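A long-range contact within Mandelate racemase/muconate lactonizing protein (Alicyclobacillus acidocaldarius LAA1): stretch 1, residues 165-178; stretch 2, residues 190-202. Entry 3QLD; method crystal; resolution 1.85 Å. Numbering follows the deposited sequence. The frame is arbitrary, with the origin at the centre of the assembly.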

# COMPACT_ATOMS: atom_id res chain seq x y z
N PHE A 165 1.12 21.34 28.50
CA PHE A 165 1.43 20.16 27.65
C PHE A 165 2.66 19.52 28.23
O PHE A 165 3.61 20.23 28.57
CB PHE A 165 1.78 20.60 26.24
CG PHE A 165 0.60 21.01 25.42
CD1 PHE A 165 -0.21 20.05 24.80
CD2 PHE A 165 0.30 22.37 25.24
CE1 PHE A 165 -1.34 20.45 24.04
CE2 PHE A 165 -0.81 22.76 24.47
CZ PHE A 165 -1.62 21.77 23.86
N ARG A 166 2.67 18.20 28.28
CA ARG A 166 3.66 17.48 29.07
C ARG A 166 4.83 17.00 28.19
O ARG A 166 5.78 16.35 28.67
CB ARG A 166 2.98 16.32 29.80
CG ARG A 166 1.95 16.83 30.87
CD ARG A 166 2.63 17.67 32.00
NE ARG A 166 1.75 17.70 33.19
CZ ARG A 166 1.31 16.60 33.81
NH1 ARG A 166 1.67 15.40 33.38
NH2 ARG A 166 0.50 16.68 34.87
N ARG A 167 4.76 17.34 26.91
CA ARG A 167 5.86 17.04 25.95
C ARG A 167 5.85 18.09 24.92
O ARG A 167 4.76 18.57 24.52
CB ARG A 167 5.65 15.68 25.30
CG ARG A 167 6.90 15.13 24.55
CD ARG A 167 6.73 13.71 23.98
NE ARG A 167 5.64 13.68 22.98
CZ ARG A 167 4.96 12.56 22.70
NH1 ARG A 167 5.32 11.42 23.26
NH2 ARG A 167 3.97 12.56 21.82
N VAL A 168 7.02 18.46 24.42
CA VAL A 168 7.00 19.15 23.13
C VAL A 168 7.69 18.30 22.06
O VAL A 168 8.74 17.67 22.36
CB VAL A 168 7.65 20.58 23.14
CG1 VAL A 168 6.80 21.56 24.01
CG2 VAL A 168 9.14 20.55 23.56
N LYS A 169 7.16 18.33 20.83
CA LYS A 169 7.82 17.61 19.68
C LYS A 169 8.18 18.66 18.65
O LYS A 169 7.31 19.34 18.06
CB LYS A 169 6.93 16.51 19.10
CG LYS A 169 7.57 15.70 17.91
CD LYS A 169 6.79 14.43 17.62
CE LYS A 169 5.28 14.67 17.38
NZ LYS A 169 4.66 13.77 16.33
N LEU A 170 9.47 18.84 18.46
CA LEU A 170 9.98 19.81 17.58
C LEU A 170 10.21 19.26 16.16
O LEU A 170 10.89 18.23 15.99
CB LEU A 170 11.35 20.24 18.07
CG LEU A 170 11.41 20.70 19.54
CD1 LEU A 170 12.75 21.40 19.63
CD2 LEU A 170 10.27 21.72 19.74
N LYS A 171 9.73 19.99 15.14
CA LYS A 171 10.06 19.63 13.75
C LYS A 171 11.49 20.01 13.50
O LYS A 171 11.92 21.10 13.87
CB LYS A 171 9.11 20.35 12.78
CG LYS A 171 7.69 19.87 12.93
CD LYS A 171 7.47 18.51 12.21
CE LYS A 171 6.08 17.94 12.54
NZ LYS A 171 5.49 17.20 11.38
N ILE A 172 12.27 19.08 12.94
CA ILE A 172 13.64 19.32 12.65
C ILE A 172 14.03 18.87 11.22
O ILE A 172 13.30 18.05 10.61
CB ILE A 172 14.58 18.61 13.66
CG1 ILE A 172 14.40 17.08 13.58
CG2 ILE A 172 14.36 19.22 15.07
CD1 ILE A 172 15.62 16.32 14.20
N ALA A 173 15.09 19.48 10.69
CA ALA A 173 15.65 19.14 9.40
C ALA A 173 17.10 19.51 9.40
O ALA A 173 17.55 20.24 10.28
CB ALA A 173 14.88 19.83 8.24
N PRO A 174 17.87 18.97 8.44
CA PRO A 174 19.30 19.24 8.42
C PRO A 174 19.54 20.76 8.37
O PRO A 174 18.94 21.43 7.55
CB PRO A 174 19.75 18.57 7.12
CG PRO A 174 18.71 17.43 6.93
CD PRO A 174 17.45 18.08 7.33
N GLY A 175 20.36 21.28 9.28
CA GLY A 175 20.69 22.71 9.29
C GLY A 175 19.82 23.48 10.23
O GLY A 175 20.12 24.66 10.55
N ARG A 176 18.71 22.87 10.66
CA ARG A 176 17.77 23.49 11.61
C ARG A 176 17.37 22.38 12.55
O ARG A 176 16.25 21.91 12.53
CB ARG A 176 16.58 24.09 10.87
CG ARG A 176 16.80 24.25 9.32
CD ARG A 176 16.15 25.47 8.63
NE ARG A 176 14.86 25.87 9.20
CZ ARG A 176 13.74 26.10 8.52
NH1 ARG A 176 12.63 26.47 9.17
NH2 ARG A 176 13.72 25.98 7.18
N ASP A 177 18.31 21.98 13.39
CA ASP A 177 18.09 20.89 14.34
C ASP A 177 18.81 21.17 15.67
O ASP A 177 18.15 21.42 16.67
CB ASP A 177 18.49 19.51 13.74
CG ASP A 177 19.82 19.53 12.94
OD1 ASP A 177 20.73 20.32 13.22
OD2 ASP A 177 19.96 18.70 12.01
N ARG A 178 20.14 21.13 15.65
CA ARG A 178 20.95 21.24 16.88
C ARG A 178 20.65 22.56 17.64
O ARG A 178 20.48 22.57 18.86
CB ARG A 178 22.45 21.11 16.55
CG ARG A 178 23.31 20.82 17.76
CD ARG A 178 24.78 21.13 17.55
NE ARG A 178 25.53 21.17 18.82
CZ ARG A 178 26.38 22.12 19.19
NH1 ARG A 178 26.64 23.18 18.41
NH2 ARG A 178 27.01 22.02 20.38
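Stretch 2 190-202: DLAIAADANGSYR

How does stretch 2 run relative to stretch 1? It forms an extended strand, clear from Ile 193 to Asp 196, that lies beside the strand of stretch 1 and runs in the same direction, the two axes crossing at -26° with a closest approach of 4.3 Å. The register advances one residue at a time: Val 168 sits beside Ile 193 (CA to CA 5.0 Å), Lys 169 beside Ala 194 (4.4 Å), Leu 170 beside Ala 195 (4.7 Å) and Lys 171 beside Asp 196 (4.8 Å). Beyond the strand, stretch 2 folds through a type I' turn from Ala 197 to Ser 200, which leads the chain on to Tyr 201.

What holds the backbones together? Hydrogen bonds alternate in donor across the gap, as parallel pairing requires. Val 168 N donates to Ala 192 O (3.0 Å), Ala 194 N to Val 168 O (2.8 Å), Leu 170 N to Ala 194 O (2.9 Å), Asp 196 N to Leu 170 O (2.8 Å) and Ile 172 N to Asp 196 O (3.0 Å). Before this ladder, a water bridges the two stretches, donating to Arg 166 O (2.8 Å) and accepting from Ala 192 N (2.9 Å).

Where do apolar side chains meet? Val 168, Leu 170, Ile 193 and Ala 195 share one face of the sheet. There Val 168 CG2 lies 4.3 Å from Ile 193 CG1 and also 4.0 Å from Leu 191 CD2, while Leu 170 CG approaches Ile 193 CG2 at 4.2 Å. Just past the strand, Ile 172 CD1 packs 3.8 Å from Ala 195 CB and 4.0 Å from Tyr 201 CE2.

Which charged groups pair? Lys 169, Lys 171, Ala 194 and Asp 196 occupy the other face. Lys 171 NZ forms a salt bridge with Asp 196 OD2 at 3.0 Å, although its hydrogen bond is weak. Asp 196 OD1 accepts from Asn 198 N (3.0 Å), so the carboxylate also ties the strand end to the turn.

How does Tyr 201 fasten the far end? Its side chain reaches back to stretch 1, where Tyr 201 OH donates to Asp 177 OD2 at 2.7 Å, near the plane of the ring. Pro 174 covers one ring face in a CH-pi contact, with Pro 174 CG 3.9 Å from the centroid of the Tyr 201 ring. Beyond the strand of stretch 1, the tyrosine thus holds Asp 177 through its hydroxyl and Pro 174 through its ring face, besides touching Ile 172 and Ala 173.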

# COMPACT_ATOMS: atom_id res chain seq x y z
N ASP A 190 13.97 19.77 32.38
CA ASP A 190 13.24 18.55 32.74
C ASP A 190 12.06 18.20 31.84
O ASP A 190 11.33 17.23 32.12
CB ASP A 190 12.79 18.59 34.22
CG ASP A 190 13.97 18.77 35.16
OD1 ASP A 190 14.78 17.81 35.22
OD2 ASP A 190 14.13 19.86 35.79
N LEU A 191 11.87 19.00 30.80
CA LEU A 191 10.74 18.78 29.89
C LEU A 191 10.98 17.59 28.95
O LEU A 191 12.07 17.46 28.39
CB LEU A 191 10.55 20.02 29.06
CG LEU A 191 9.47 20.05 27.99
CD1 LEU A 191 8.10 19.91 28.64
CD2 LEU A 191 9.65 21.36 27.43
N ALA A 192 9.98 16.70 28.80
CA ALA A 192 10.10 15.66 27.75
C ALA A 192 10.12 16.41 26.40
O ALA A 192 9.17 17.15 26.07
CB ALA A 192 8.93 14.66 27.88
N ILE A 193 11.22 16.29 25.63
CA ILE A 193 11.34 16.87 24.28
C ILE A 193 11.48 15.70 23.26
O ILE A 193 12.34 14.82 23.47
CB ILE A 193 12.60 17.74 24.17
CG1 ILE A 193 12.66 18.86 25.26
CG2 ILE A 193 12.79 18.35 22.79
CD1 ILE A 193 13.89 19.72 25.14
N ALA A 194 10.68 15.70 22.20
CA ALA A 194 10.90 14.74 21.08
C ALA A 194 11.16 15.52 19.80
O ALA A 194 11.04 16.79 19.75
CB ALA A 194 9.72 13.73 20.93
N ALA A 195 11.62 14.82 18.75
CA ALA A 195 11.88 15.54 17.51
C ALA A 195 11.27 14.78 16.33
O ALA A 195 11.21 13.55 16.35
CB ALA A 195 13.38 15.76 17.25
N ASP A 196 10.79 15.52 15.33
CA ASP A 196 10.19 14.84 14.19
C ASP A 196 10.88 15.33 12.94
O ASP A 196 10.84 16.49 12.59
CB ASP A 196 8.68 15.05 14.19
CG ASP A 196 8.02 14.53 12.92
OD1 ASP A 196 8.64 13.77 12.12
OD2 ASP A 196 6.85 14.86 12.78
N ALA A 197 11.58 14.42 12.29
CA ALA A 197 12.39 14.76 11.15
C ALA A 197 11.62 14.70 9.82
O ALA A 197 12.15 15.20 8.81
CB ALA A 197 13.63 13.85 11.06
N ASN A 198 10.46 14.04 9.80
CA ASN A 198 9.65 13.82 8.58
C ASN A 198 10.52 13.37 7.39
O ASN A 198 10.42 13.93 6.29
CB ASN A 198 8.98 15.16 8.21
CG ASN A 198 7.79 14.97 7.25
OD1 ASN A 198 7.09 13.93 7.26
ND2 ASN A 198 7.54 16.01 6.43
N GLY A 199 11.44 12.44 7.59
CA GLY A 199 12.25 11.88 6.48
C GLY A 199 13.25 12.79 5.77
O GLY A 199 13.71 12.49 4.65
N SER A 200 13.69 13.83 6.46
CA SER A 200 14.46 14.86 5.89
C SER A 200 15.95 14.55 5.92
O SER A 200 16.73 15.26 5.30
CB SER A 200 14.08 16.19 6.60
OG SER A 200 14.58 16.27 7.94
N TYR A 201 16.38 13.52 6.69
CA TYR A 201 17.79 13.13 6.75
C TYR A 201 18.11 11.96 5.77
O TYR A 201 17.22 11.20 5.32
CB TYR A 201 18.24 12.75 8.18
CG TYR A 201 18.13 13.94 9.12
CD1 TYR A 201 19.26 14.72 9.43
CD2 TYR A 201 16.90 14.32 9.60
CE1 TYR A 201 19.17 15.85 10.34
CE2 TYR A 201 16.77 15.47 10.49
CZ TYR A 201 17.90 16.23 10.81
OH TYR A 201 17.70 17.32 11.63
N ARG A 202 19.40 11.83 5.51
CA ARG A 202 19.96 10.79 4.66
C ARG A 202 21.09 10.11 5.43
O ARG A 202 21.59 10.66 6.42
CB ARG A 202 20.52 11.44 3.39
CG ARG A 202 19.44 12.10 2.50
CD ARG A 202 18.37 11.11 2.01
NE ARG A 202 17.37 11.83 1.22
CZ ARG A 202 16.33 12.50 1.70
NH1 ARG A 202 16.06 12.54 3.02
NH2 ARG A 202 15.53 13.13 0.85
O HOH W 1 7.77 16.89 30.60